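Local coordinates for putative oxidoreductase yhhX (Escherichia coli K-12, PDB 3F4L), which probably acts as an NADP+-dependent oxidoreductase of the Gfo/Idh/MocA family, perhaps a scyllo-inositol dehydrogenase, at residues I8-G11 with K12-R16; Y21-N24 with R25-S28; V177-M180 with D181-I184; N325-I328 with L329-F333. All coordinates share one frame; numbering follows the deposited sequence.

All four contacts are local turns of continuous chain; they follow one another in series, and none nests in or crosses another. Contact 1 closes the glycine-rich loop between strand 3-8 and helix 12-22 of the Rossmann domain. Contact 2 closes the turn at the far end of that helix, leading into strand 29-35; the centres of these two lie about 16 Å apart. Contacts 3 and 4 are helical turns in the C-terminal alpha/beta domain, on helices 171-187 and 319-331. These touch each other, M180 lying against I328 and L329. Contacts 1 and 3 come within about 9 Å between nearest atoms, while contacts 2 and 4 lie on opposite sides of the chain's centre.

Contact 1: residues I8-G11 with K12-R16; sequences IGFG and KSTTR
F10 turns the edge of its ring to T14, whose methyl CG2 lies near the ring plane 4.0 Å from CD1, while T15 brings its own CG2 in obliquely to 3.4 Å from CE1. Beyond this loop Y48 meets the same ring edge-to-face and F53 meets it at a slant, so the phenyl group suits a buried, largely nonpolar site. The loop G9-F10-G11 is the glycine-rich turn joining strand 3-8 to helix 12-22 of the Rossmann fold, which in this family ordinarily passes the phosphates of the dinucleotide. At G9, phi is 113°, and a CB would jam against the carbonyl O of I8; glycine is therefore called for.

T14 serves two purposes. With chi1 at -54°, its hydroxyl lies beside the backbone N and its methyl is directed at F10. OG1 donates to G9 O over 3.0 Å, coming from above the carbonyl plane and not along a lone pair. With a valine at this position, G9 O would probably lose its hydroxyl donor, leaving the loop less firmly tied to the helix. S13 OG is hydrogen-bonded to the carboxylate of E95 (OE2). G11 is the N-cap residue, and its carbonyl O takes the first-turn bond from T15 N, 3.2 Å long, in the carbonyl plane and fairly straight at 162°.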
loop_
_atom_site.group_PDB
_atom_site.type_symbol
_atom_site.label_atom_id
_atom_site.label_comp_id
_atom_site.label_asym_id
_atom_site.label_seq_id
_atom_site.Cartn_x
_atom_site.Cartn_y
_atom_site.Cartn_z
ATOM N N ILE A 8 32.412 -13.223 17.439
ATOM C CA ILE A 8 32.088 -14.633 17.545
ATOM C C ILE A 8 31.480 -14.914 16.180
ATOM O O ILE A 8 30.340 -14.519 15.902
ATOM C CB ILE A 8 31.020 -14.926 18.610
ATOM C CG1 ILE A 8 31.454 -14.374 19.971
ATOM C CG2 ILE A 8 30.784 -16.425 18.690
ATOM C CD1 ILE A 8 32.758 -14.899 20.452
ATOM N N GLY A 9 32.250 -15.572 15.325
ATOM C CA GLY A 9 31.784 -15.882 13.993
ATOM C C GLY A 9 32.588 -15.104 12.972
ATOM O O GLY A 9 32.866 -13.915 13.150
ATOM N N PHE A 10 32.982 -15.770 11.895
ATOM C CA PHE A 10 33.753 -15.099 10.862
ATOM C C PHE A 10 33.199 -15.441 9.486
ATOM O O PHE A 10 33.915 -15.938 8.626
ATOM C CB PHE A 10 35.229 -15.502 10.955
ATOM C CG PHE A 10 36.136 -14.679 10.082
ATOM C CD1 PHE A 10 36.085 -13.293 10.121
ATOM C CD2 PHE A 10 37.066 -15.290 9.246
ATOM C CE1 PHE A 10 36.946 -12.520 9.344
ATOM C CE2 PHE A 10 37.934 -14.527 8.465
ATOM C CZ PHE A 10 37.870 -13.136 8.518
ATOM N N GLY A 11 31.911 -15.189 9.293
ATOM C CA GLY A 11 31.288 -15.475 8.015
ATOM C C GLY A 11 31.205 -14.221 7.164
ATOM O O GLY A 11 31.949 -13.254 7.379
ATOM N N LYS A 12 30.292 -14.231 6.199
ATOM C CA LYS A 12 30.118 -13.091 5.317
ATOM C C LYS A 12 29.662 -11.834 6.036
ATOM O O LYS A 12 30.150 -10.744 5.750
ATOM C CB LYS A 12 29.133 -13.435 4.204
ATOM C CG LYS A 12 29.768 -14.212 3.066
ATOM C CD LYS A 12 30.785 -13.334 2.344
ATOM C CE LYS A 12 31.358 -14.016 1.112
ATOM N NZ LYS A 12 32.275 -13.110 0.365
ATOM N N SER A 13 28.730 -11.975 6.969
ATOM C CA SER A 13 28.250 -10.805 7.685
ATOM C C SER A 13 29.411 -10.086 8.374
ATOM O O SER A 13 29.516 -8.871 8.313
ATOM C CB SER A 13 27.204 -11.201 8.725
ATOM O OG SER A 13 27.785 -12.023 9.717
ATOM N N THR A 14 30.286 -10.842 9.024
ATOM C CA THR A 14 31.421 -10.247 9.715
ATOM C C THR A 14 32.382 -9.521 8.759
ATOM O O THR A 14 32.818 -8.404 9.042
ATOM C CB THR A 14 32.214 -11.325 10.488
ATOM O OG1 THR A 14 31.323 -12.046 11.347
ATOM C CG2 THR A 14 33.318 -10.690 11.323
ATOM N N THR A 15 32.708 -10.143 7.629
ATOM C CA THR A 15 33.646 -9.527 6.689
ATOM C C THR A 15 33.060 -8.466 5.769
ATOM O O THR A 15 33.805 -7.706 5.146
ATOM C CB THR A 15 34.337 -10.578 5.799
ATOM O OG1 THR A 15 33.347 -11.368 5.128
ATOM C CG2 THR A 15 35.233 -11.474 6.636
ATOM N N ARG A 16 31.735 -8.404 5.682
ATOM C CA ARG A 16 31.099 -7.423 4.811
ATOM C C ARG A 16 30.423 -6.266 5.529
ATOM O O ARG A 16 30.555 -5.110 5.118
ATOM C CB ARG A 16 30.073 -8.101 3.901
ATOM C CG ARG A 16 29.282 -7.115 3.047
ATOM C CD ARG A 16 28.496 -7.841 1.973
ATOM N NE ARG A 16 29.385 -8.617 1.111
ATOM C CZ ARG A 16 28.977 -9.544 0.250
ATOM N NH1 ARG A 16 27.684 -9.819 0.126
ATOM N NH2 ARG A 16 29.865 -10.195 -0.485
#

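Contact 2: residues Y21-N24 with R25-S28; sequences YVLN and RKDS
V22 and R25 are the ends of a type I beta turn that follows on from helix 12-22 and redirects the chain of the Rossmann domain toward strand 29-35. The turn is closed by R25 N, which donates to V22 O over 3.0 Å with an N-H...O angle of 155°. The donor stands well above the carbonyl plane and not on a lone pair.

R25 folds its aliphatic stem back over the carbonyl oxygen of Y21. Its first torsion, -59°, sets CG beside the backbone N, and CG then rests 3.4 Å from Y21 O. From CG to NE the chain is extended, carrying CD past the same oxygen at 3.6 Å and delivering the guanidinium to D297 and D303, with which it forms salt bridges. Both aspartates belong to the C-terminal alpha/beta part of the chain, so this long, charged residue ties the turn to the other domain. Cut back to alanine, the residue is likely to leave D297 and D303 without their shared cationic partner and Y21 O without the methylenes beside it.

K26 bends at chi2, lying across L23: CG is 3.5 Å from L23 O, and CE approaches the methyl CD2 of L23 at 4.3 Å. K26 is exposed, and lysine suits the place because its methylenes can lie along L23 while the ammonium stays at the surface. Further on, S28 N returns to R25 O at 2.8 Å, making a second tight turn, and S28 OG donates to D27 OD1 over 3.2 Å on that oxygen's anti lone pair.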
loop_
_atom_site.group_PDB
_atom_site.type_symbol
_atom_site.label_atom_id
_atom_site.label_comp_id
_atom_site.label_asym_id
_atom_site.label_seq_id
_atom_site.Cartn_x
_atom_site.Cartn_y
_atom_site.Cartn_z
ATOM N N TYR A 21 33.913 -1.416 8.371
ATOM C CA TYR A 21 33.630 -0.219 9.155
ATOM C C TYR A 21 34.482 -0.104 10.418
ATOM O O TYR A 21 34.943 0.985 10.777
ATOM C CB TYR A 21 32.143 -0.210 9.527
ATOM C CG TYR A 21 31.238 -0.093 8.327
ATOM C CD1 TYR A 21 31.005 1.149 7.720
ATOM C CD2 TYR A 21 30.657 -1.222 7.759
ATOM C CE1 TYR A 21 30.225 1.257 6.590
ATOM C CE2 TYR A 21 29.869 -1.127 6.616
ATOM C CZ TYR A 21 29.658 0.114 6.038
ATOM O OH TYR A 21 28.881 0.201 4.917
ATOM N N VAL A 22 34.682 -1.229 11.095
ATOM C CA VAL A 22 35.468 -1.253 12.313
ATOM C C VAL A 22 36.944 -1.009 12.031
ATOM O O VAL A 22 37.617 -0.303 12.790
ATOM C CB VAL A 22 35.286 -2.599 13.044
ATOM C CG1 VAL A 22 36.242 -2.686 14.249
ATOM C CG2 VAL A 22 33.840 -2.718 13.510
ATOM N N LEU A 23 37.451 -1.579 10.938
ATOM C CA LEU A 23 38.856 -1.400 10.588
ATOM C C LEU A 23 39.132 0.020 10.082
ATOM O O LEU A 23 40.283 0.397 9.873
ATOM C CB LEU A 23 39.282 -2.437 9.539
ATOM C CG LEU A 23 39.064 -3.895 9.962
ATOM C CD1 LEU A 23 39.399 -4.842 8.796
ATOM C CD2 LEU A 23 39.930 -4.210 11.183
ATOM N N ASN A 24 38.077 0.806 9.883
ATOM C CA ASN A 24 38.245 2.189 9.435
ATOM C C ASN A 24 38.228 3.114 10.665
ATOM O O ASN A 24 38.328 4.342 10.537
ATOM C CB ASN A 24 37.109 2.585 8.490
ATOM C CG ASN A 24 37.599 3.359 7.271
ATOM O OD1 ASN A 24 38.401 4.294 7.382
ATOM N ND2 ASN A 24 37.104 2.977 6.099
ATOM N N ARG A 25 38.090 2.517 11.848
ATOM C CA ARG A 25 38.048 3.274 13.099
ATOM C C ARG A 25 39.125 2.797 14.074
ATOM O O ARG A 25 38.861 2.641 15.266
ATOM C CB ARG A 25 36.660 3.133 13.748
ATOM C CG ARG A 25 35.502 3.625 12.857
ATOM C CD ARG A 25 34.130 3.271 13.425
ATOM N NE ARG A 25 33.044 3.623 12.510
ATOM C CZ ARG A 25 32.767 4.858 12.109
ATOM N NH1 ARG A 25 33.499 5.874 12.547
ATOM N NH2 ARG A 25 31.767 5.087 11.270
ATOM N N LYS A 26 40.335 2.571 13.570
ATOM C CA LYS A 26 41.434 2.104 14.411
ATOM C C LYS A 26 41.766 3.026 15.590
ATOM O O LYS A 26 42.395 2.598 16.553
ATOM C CB LYS A 26 42.691 1.879 13.559
ATOM C CG LYS A 26 42.549 0.787 12.500
ATOM C CD LYS A 26 43.471 -0.392 12.806
ATOM C CE LYS A 26 43.278 -1.549 11.832
ATOM N NZ LYS A 26 43.639 -1.200 10.434
ATOM N N ASP A 27 41.364 4.292 15.514
ATOM C CA ASP A 27 41.631 5.214 16.614
ATOM C C ASP A 27 40.573 5.080 17.706
ATOM O O ASP A 27 40.736 5.621 18.805
ATOM C CB ASP A 27 41.684 6.666 16.109
ATOM C CG ASP A 27 40.669 6.942 15.014
ATOM O OD1 ASP A 27 39.487 6.559 15.178
ATOM O OD2 ASP A 27 41.053 7.547 13.985
ATOM N N SER A 28 39.504 4.344 17.403
ATOM C CA SER A 28 38.403 4.133 18.343
ATOM C C SER A 28 38.293 2.680 18.800
ATOM O O SER A 28 38.010 2.403 19.970
ATOM C CB SER A 28 37.074 4.531 17.692
ATOM O OG SER A 28 37.141 5.836 17.155
#

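Contact 3: residues V177-M180 with D181-I184; sequences VHTM and DQII
D181 sets its CB against the carbonyl of V177, 3.2 Å from the oxygen, one helical turn back. I184 does the same to M180: CG1 comes within 3.3 Å of M180 O, while I184 N donates to that oxygen over 2.9 Å in a fairly straight bond of 164°. Q182 N reaches H178 O at 3.2 Å; the neighbouring bonds from D181 N to V177 O and from I183 N to T179 O are weak.

Two waters reinforce this turn. One donates both to H178 O, at 2.9 Å, and to D181 OD2, at 2.8 Å, so H178 O is held by an amide and a water together. The carboxylate can reach this water because D181 places CG anti to its backbone N (chi1 172°). The other water links T179 O to Q182 OE1, though its bond to OE1 is modelled unusually short and the exact length is doubtful. Carboxylate and carboxamide therefore suit their places, each accepting from a bridging water.

In the next shell, R126 forms a salt bridge with D181 OD2, and Q182 NE2 donates to R125 O. H178, with V177 CG1 lying over one face of its ring 4.0 Å above the plane, borders K96 and Q123. The methyl-bearing side chains of T179 and I183 meet V223 of strand 219-225, and the selenomethionine M180 packs on I328, L329 and A212. Polar toward R125, R126, K96 and Q123, nonpolar toward the mixed sheet and helix 319-331, this is a buried helix laid on the beta sheet of the C-terminal alpha/beta domain.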
loop_
_atom_site.group_PDB
_atom_site.type_symbol
_atom_site.label_atom_id
_atom_site.label_comp_id
_atom_site.label_asym_id
_atom_site.label_seq_id
_atom_site.Cartn_x
_atom_site.Cartn_y
_atom_site.Cartn_z
ATOM N N VAL A 177 12.520 -7.532 10.005
ATOM C CA VAL A 177 13.182 -7.138 11.245
ATOM C C VAL A 177 13.842 -5.765 11.089
ATOM O O VAL A 177 13.815 -4.951 12.013
ATOM C CB VAL A 177 14.235 -8.205 11.703
ATOM C CG1 VAL A 177 15.443 -8.230 10.757
ATOM C CG2 VAL A 177 14.687 -7.908 13.134
ATOM N N HIS A 178 14.407 -5.502 9.909
ATOM C CA HIS A 178 15.074 -4.227 9.630
ATOM C C HIS A 178 14.123 -3.087 9.268
ATOM O O HIS A 178 14.236 -1.982 9.785
ATOM C CB HIS A 178 16.055 -4.389 8.481
ATOM C CG HIS A 178 17.268 -5.179 8.836
ATOM N ND1 HIS A 178 17.722 -6.228 8.067
ATOM C CD2 HIS A 178 18.154 -5.044 9.851
ATOM C CE1 HIS A 178 18.838 -6.704 8.591
ATOM N NE2 HIS A 178 19.121 -6.003 9.674
ATOM N N THR A 179 13.206 -3.350 8.351
ATOM C CA THR A 179 12.283 -2.318 7.944
ATOM C C THR A 179 11.329 -1.922 9.066
ATOM O O THR A 179 11.031 -0.743 9.225
ATOM C CB THR A 179 11.532 -2.744 6.670
ATOM O OG1 THR A 179 10.931 -4.030 6.859
ATOM C CG2 THR A 179 12.511 -2.821 5.503
HETATM N N MSE A 180 10.876 -2.884 9.868
HETATM C CA MSE A 180 9.980 -2.541 10.975
HETATM C C MSE A 180 10.745 -1.796 12.064
HETATM O O MSE A 180 10.192 -0.926 12.728
HETATM C CB MSE A 180 9.311 -3.790 11.571
HETATM C CG MSE A 180 8.247 -4.423 10.678
HETATM SE SE MSE A 180 6.914 -5.366 11.749
HETATM C CE MSE A 180 8.073 -6.714 12.507
ATOM N N ASP A 181 12.014 -2.149 12.254
ATOM C CA ASP A 181 12.846 -1.473 13.248
ATOM C C ASP A 181 12.945 0.023 12.926
ATOM O O ASP A 181 12.912 0.863 13.826
ATOM C CB ASP A 181 14.253 -2.066 13.276
ATOM C CG ASP A 181 15.195 -1.269 14.154
ATOM O OD1 ASP A 181 15.098 -1.382 15.400
ATOM O OD2 ASP A 181 16.021 -0.516 13.596
ATOM N N GLN A 182 13.066 0.354 11.642
ATOM C CA GLN A 182 13.152 1.761 11.244
ATOM C C GLN A 182 11.871 2.495 11.647
ATOM O O GLN A 182 11.922 3.604 12.173
ATOM C CB GLN A 182 13.340 1.878 9.730
ATOM C CG GLN A 182 14.662 1.336 9.222
ATOM C CD GLN A 182 14.800 1.449 7.712
ATOM O OE1 GLN A 182 13.857 1.176 6.978
ATOM N NE2 GLN A 182 15.995 1.828 7.244
ATOM N N ILE A 183 10.719 1.875 11.392
ATOM C CA ILE A 183 9.444 2.506 11.731
ATOM C C ILE A 183 9.331 2.656 13.245
ATOM O O ILE A 183 8.918 3.700 13.758
ATOM C CB ILE A 183 8.232 1.678 11.196
ATOM C CG1 ILE A 183 8.259 1.637 9.669
ATOM C CG2 ILE A 183 6.925 2.287 11.680
ATOM C CD1 ILE A 183 8.405 3.024 9.012
ATOM N N ILE A 184 9.710 1.610 13.963
ATOM C CA ILE A 184 9.650 1.642 15.416
ATOM C C ILE A 184 10.569 2.730 15.992
ATOM O O ILE A 184 10.199 3.414 16.945
ATOM C CB ILE A 184 10.002 0.237 15.993
ATOM C CG1 ILE A 184 8.845 -0.727 15.699
ATOM C CG2 ILE A 184 10.285 0.321 17.473
ATOM C CD1 ILE A 184 9.186 -2.185 15.865
HETATM O O HOH W 1 16.572 -0.637 10.867
HETATM O O HOH W 2 11.322 0.998 6.980
#

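Contact 4: residues N325-I328 with L329-F333; sequences NLEI and LERGF
L329, E330 and R331 each donate a backbone N-H four residues back, and these three bonds are the regular part of the contact: L329 N to N325 O at 3.0 Å, E330 N to L326 O at 3.0 Å and R331 N to E327 O at 2.9 Å. The last is the straightest, at 170°. Beyond it G332 N bonds to L329 O and F333 N to E330 O, three residues back. A side chain at G332 would have its CB crowded by L329 O, so glycine suits this position.

Van der Waals contacts run beside the same carbonyls. E330 presses CG to 3.0 Å from L326 O, a close approach, and R331 brings CG to 3.2 Å from E327 O. Their first torsions, both near -60°, lay CG beside the backbone N and hence back along the preceding turn. L329 holds its CG 3.4 Å from N325 O.

Charge plays a looser part. E327 and R331 lie side by side, pointing the same way, but OE2 of E327 and NH1 of R331 remain 4.5 Å apart, beyond a salt bridge. The guanidinium has firmer partners in T342 O and the carboxylate of E334, while I328 O receives the hydroxyl of Y195. I328 and L329 pack on M180, and L326 on L102 and A105. The arrangement is thus an alpha-helix packed between helix 171-187 and helix 102-115, bringing the C-terminal alpha/beta domain against a helix of the Rossmann domain.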
loop_
_atom_site.group_PDB
_atom_site.type_symbol
_atom_site.label_atom_id
_atom_site.label_comp_id
_atom_site.label_asym_id
_atom_site.label_seq_id
_atom_site.Cartn_x
_atom_site.Cartn_y
_atom_site.Cartn_z
ATOM N N ASN A 325 9.634 -5.187 18.345
ATOM C CA ASN A 325 9.947 -5.815 17.058
ATOM C C ASN A 325 9.731 -7.333 17.124
ATOM O O ASN A 325 9.015 -7.909 16.297
ATOM C CB ASN A 325 11.399 -5.498 16.676
ATOM C CG ASN A 325 11.676 -5.686 15.201
ATOM O OD1 ASN A 325 12.303 -4.831 14.567
ATOM N ND2 ASN A 325 11.230 -6.804 14.646
ATOM N N LEU A 326 10.349 -7.978 18.107
ATOM C CA LEU A 326 10.214 -9.422 18.278
ATOM C C LEU A 326 8.762 -9.854 18.467
ATOM O O LEU A 326 8.330 -10.871 17.920
ATOM C CB LEU A 326 11.039 -9.888 19.479
ATOM C CG LEU A 326 12.544 -10.105 19.274
ATOM C CD1 LEU A 326 13.148 -8.957 18.467
ATOM C CD2 LEU A 326 13.212 -10.217 20.652
ATOM N N GLU A 327 8.010 -9.089 19.252
ATOM C CA GLU A 327 6.610 -9.423 19.504
ATOM C C GLU A 327 5.781 -9.329 18.222
ATOM O O GLU A 327 4.975 -10.217 17.926
ATOM C CB GLU A 327 6.029 -8.490 20.566
ATOM C CG GLU A 327 4.625 -8.835 20.988
ATOM C CD GLU A 327 4.086 -7.884 22.036
ATOM O OE1 GLU A 327 4.799 -7.610 23.023
ATOM O OE2 GLU A 327 2.940 -7.414 21.878
ATOM N N ILE A 328 5.985 -8.255 17.462
ATOM C CA ILE A 328 5.255 -8.067 16.212
ATOM C C ILE A 328 5.553 -9.213 15.240
ATOM O O ILE A 328 4.646 -9.764 14.624
ATOM C CB ILE A 328 5.605 -6.700 15.557
ATOM C CG1 ILE A 328 5.034 -5.558 16.423
ATOM C CG2 ILE A 328 5.010 -6.628 14.148
ATOM C CD1 ILE A 328 5.422 -4.134 15.979
ATOM N N LEU A 329 6.823 -9.584 15.112
ATOM C CA LEU A 329 7.188 -10.676 14.222
ATOM C C LEU A 329 6.507 -11.986 14.642
ATOM O O LEU A 329 5.914 -12.684 13.809
ATOM C CB LEU A 329 8.715 -10.855 14.206
ATOM C CG LEU A 329 9.493 -9.759 13.470
ATOM C CD1 LEU A 329 10.991 -9.958 13.644
ATOM C CD2 LEU A 329 9.113 -9.794 11.986
ATOM N N GLU A 330 6.572 -12.305 15.930
ATOM C CA GLU A 330 5.968 -13.535 16.444
ATOM C C GLU A 330 4.470 -13.594 16.219
ATOM O O GLU A 330 3.947 -14.592 15.732
ATOM C CB GLU A 330 6.229 -13.693 17.950
ATOM C CG GLU A 330 7.692 -13.780 18.354
ATOM C CD GLU A 330 7.869 -14.221 19.802
ATOM O OE1 GLU A 330 7.192 -13.652 20.691
ATOM O OE2 GLU A 330 8.688 -15.137 20.050
ATOM N N ARG A 331 3.775 -12.522 16.584
ATOM C CA ARG A 331 2.329 -12.481 16.445
ATOM C C ARG A 331 1.843 -12.476 14.997
ATOM O O ARG A 331 0.646 -12.584 14.741
ATOM C CB ARG A 331 1.764 -11.283 17.215
ATOM C CG ARG A 331 2.048 -11.363 18.722
ATOM C CD ARG A 331 1.141 -10.430 19.517
ATOM N NE ARG A 331 -0.258 -10.799 19.341
ATOM C CZ ARG A 331 -1.285 -10.110 19.828
ATOM N NH1 ARG A 331 -1.072 -9.002 20.527
ATOM N NH2 ARG A 331 -2.527 -10.534 19.617
ATOM N N GLY A 332 2.769 -12.370 14.053
ATOM C CA GLY A 332 2.376 -12.388 12.659
ATOM C C GLY A 332 1.978 -13.806 12.278
ATOM O O GLY A 332 1.248 -14.023 11.313
ATOM N N PHE A 333 2.458 -14.773 13.052
ATOM C CA PHE A 333 2.160 -16.179 12.799
ATOM C C PHE A 333 1.237 -16.746 13.884
ATOM O O PHE A 333 1.097 -17.958 14.037
ATOM C CB PHE A 333 3.476 -16.966 12.714
ATOM C CG PHE A 333 4.359 -16.520 11.583
ATOM C CD1 PHE A 333 4.086 -16.906 10.274
ATOM C CD2 PHE A 333 5.415 -15.647 11.813
ATOM C CE1 PHE A 333 4.849 -16.422 9.216
ATOM C CE2 PHE A 333 6.180 -15.159 10.757
ATOM C CZ PHE A 333 5.895 -15.548 9.456
#